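Local coordinates for Rx protein (Solanum tuberosum, PDB 4M70) that probably acts as an NB-LRR resistance protein guarding the plant against pathogens that carry a matching avirulence factor, represented here by its N-terminal coiled-coil domain, at residues V10-R15 and V65-E70. Sequence-based numbering, arbitrary orientation.
Sequences VTSLMR and VAYTTE
Thr69, which meets Leu13 across the contact, grips Val65 O twice from within its own helix. The backbone bond from Thr69 N measures 2.9 Å to Val65 O, and Thr69 OG1 adds a second at 2.7 Å to the same oxygen. The hydroxyl stands 37° out of the carbonyl plane, on the face opposite the amide. Chi1 of -55° sets OG1 beside the backbone N and CG2 anti to it; that methyl is the group that reaches Leu13, 3.9 Å from CD1. The other Leu13 methyl, CD2, lies 4.3 Å from Ala66 CB. The Leu13 and Glu70 chains run by one another in opposite senses, with Leu13 CD1 4.1 Å from Glu70 CG. Leu13 also touches Leu35 of helix 29-42.

Glu70 extends beyond CG and brings its carboxylate to Ser12. Because OE2 clashes with Ser12 OG in the model, its exact place is doubtful, and so is its close approach to Ser12 O, another acceptor. Thr16 OG1 is hydrogen-bonded to both oxygens; with one proton to give, it could ease their meeting only in part. Ser12 CB sits at the edge of the Tyr67 ring, 4.2 Å from CE1 and near the ring plane.

The segment axes approach to 8.9 Å and run nearly parallel, at 20°, joining helices 4-24 and 56-81 in the four-helix bundle of the Rx coiled-coil domain. Thr69 also packs on Leu100 and Ala103 of helix 86-119, and on an aromatic side chain of another protein's chain. By satisfying its hydroxyl intrahelically, buried Thr69 can offer a methyl to an apolar interface with Leu13 and Ala66, whereas the polar Ser12-Glu70 edge depends on Thr16 and an uncertain carboxylate.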
loop_
_atom_site.group_PDB
_atom_site.type_symbol
_atom_site.label_atom_id
_atom_site.label_comp_id
_atom_site.label_asym_id
_atom_site.label_seq_id
_atom_site.Cartn_x
_atom_site.Cartn_y
_atom_site.Cartn_z
ATOM N N VAL A 10 2.267 -2.363 -10.092
ATOM C CA VAL A 10 2.140 -1.046 -9.468
ATOM C C VAL A 10 1.089 -0.205 -10.186
ATOM O O VAL A 10 0.302 0.498 -9.550
ATOM C CB VAL A 10 3.502 -0.297 -9.415
ATOM C CG1 VAL A 10 3.315 1.156 -8.984
ATOM C CG2 VAL A 10 4.462 -1.006 -8.472
ATOM N N THR A 11 1.050 -0.311 -11.513
ATOM C CA THR A 11 0.034 0.388 -12.305
ATOM C C THR A 11 -1.371 -0.068 -11.915
ATOM O O THR A 11 -2.296 0.748 -11.732
ATOM C CB THR A 11 0.234 0.139 -13.816
ATOM O OG1 THR A 11 1.527 0.614 -14.217
ATOM C CG2 THR A 11 -0.846 0.844 -14.629
ATOM N N SER A 12 -1.515 -1.379 -11.767
ATOM C CA SER A 12 -2.792 -1.950 -11.379
ATOM C C SER A 12 -3.192 -1.482 -9.976
ATOM O O SER A 12 -4.361 -1.181 -9.725
ATOM C CB SER A 12 -2.726 -3.475 -11.464
ATOM O OG SER A 12 -3.991 -4.051 -11.200
ATOM N N LEU A 13 -2.216 -1.397 -9.075
ATOM C CA LEU A 13 -2.465 -0.922 -7.713
ATOM C C LEU A 13 -2.898 0.549 -7.692
ATOM O O LEU A 13 -3.760 0.943 -6.902
ATOM C CB LEU A 13 -1.227 -1.133 -6.829
ATOM C CG LEU A 13 -1.350 -0.674 -5.375
ATOM C CD1 LEU A 13 -2.609 -1.255 -4.730
ATOM C CD2 LEU A 13 -0.113 -1.043 -4.569
ATOM N N MET A 14 -2.278 1.356 -8.550
ATOM C CA MET A 14 -2.632 2.765 -8.695
ATOM C C MET A 14 -4.095 2.860 -9.128
ATOM O O MET A 14 -4.897 3.607 -8.539
ATOM C CB MET A 14 -1.709 3.437 -9.722
ATOM C CG MET A 14 -0.300 3.751 -9.191
ATOM S SD MET A 14 0.986 3.887 -10.464
ATOM C CE MET A 14 0.440 5.325 -11.384
ATOM N N ARG A 15 -4.438 2.090 -10.157
ATOM C CA ARG A 15 -5.808 2.060 -10.668
ATOM C C ARG A 15 -6.812 1.616 -9.591
ATOM O O ARG A 15 -7.912 2.175 -9.473
ATOM C CB ARG A 15 -5.873 1.151 -11.899
ATOM C CG ARG A 15 -6.948 1.501 -12.911
ATOM C CD ARG A 15 -6.622 0.883 -14.264
ATOM N NE ARG A 15 -6.229 -0.517 -14.127
ATOM C CZ ARG A 15 -5.174 -1.068 -14.723
ATOM N NH1 ARG A 15 -4.394 -0.344 -15.515
ATOM N NH2 ARG A 15 -4.905 -2.352 -14.528
ATOM N N VAL A 65 3.377 -8.388 -3.457
ATOM C CA VAL A 65 2.938 -7.373 -2.495
ATOM C C VAL A 65 1.842 -6.469 -3.076
ATOM O O VAL A 65 0.812 -6.222 -2.434
ATOM C CB VAL A 65 4.116 -6.505 -1.983
ATOM C CG1 VAL A 65 3.610 -5.244 -1.298
ATOM C CG2 VAL A 65 5.007 -7.307 -1.045
ATOM N N ALA A 66 2.056 -6.000 -4.300
ATOM C CA ALA A 66 1.108 -5.106 -4.954
ATOM C C ALA A 66 -0.248 -5.775 -5.194
ATOM O O ALA A 66 -1.304 -5.196 -4.920
ATOM C CB ALA A 66 1.687 -4.589 -6.259
ATOM N N TYR A 67 -0.215 -6.994 -5.721
ATOM C CA TYR A 67 -1.453 -7.705 -6.007
ATOM C C TYR A 67 -2.239 -8.017 -4.718
ATOM O O TYR A 67 -3.468 -7.835 -4.659
ATOM C CB TYR A 67 -1.150 -8.944 -6.850
ATOM C CG TYR A 67 -0.795 -8.581 -8.282
ATOM C CD1 TYR A 67 -1.302 -7.428 -8.870
ATOM C CD2 TYR A 67 0.084 -9.358 -9.027
ATOM C CE1 TYR A 67 -0.978 -7.079 -10.168
ATOM C CE2 TYR A 67 0.420 -9.011 -10.327
ATOM C CZ TYR A 67 -0.110 -7.868 -10.888
ATOM O OH TYR A 67 0.217 -7.518 -12.180
ATOM N N THR A 68 -1.521 -8.446 -3.681
ATOM C CA THR A 68 -2.124 -8.710 -2.369
ATOM C C THR A 68 -2.809 -7.455 -1.821
ATOM O O THR A 68 -3.972 -7.485 -1.357
ATOM C CB THR A 68 -1.061 -9.198 -1.360
ATOM O OG1 THR A 68 -0.402 -10.362 -1.877
ATOM C CG2 THR A 68 -1.694 -9.527 -0.015
ATOM N N THR A 69 -2.079 -6.347 -1.887
ATOM C CA THR A 69 -2.599 -5.065 -1.433
ATOM C C THR A 69 -3.861 -4.713 -2.208
ATOM O O THR A 69 -4.826 -4.183 -1.650
ATOM C CB THR A 69 -1.562 -3.951 -1.613
ATOM O OG1 THR A 69 -0.343 -4.314 -0.945
ATOM C CG2 THR A 69 -2.095 -2.635 -1.069
ATOM N N GLU A 70 -3.838 -5.012 -3.504
ATOM C CA GLU A 70 -4.990 -4.775 -4.366
ATOM C C GLU A 70 -6.208 -5.496 -3.840
ATOM O O GLU A 70 -7.288 -4.906 -3.707
ATOM C CB GLU A 70 -4.713 -5.283 -5.770
ATOM C CG GLU A 70 -4.479 -4.221 -6.794
ATOM C CD GLU A 70 -4.521 -4.786 -8.182
ATOM O OE1 GLU A 70 -4.461 -6.026 -8.316
ATOM O OE2 GLU A 70 -4.625 -3.995 -9.134
#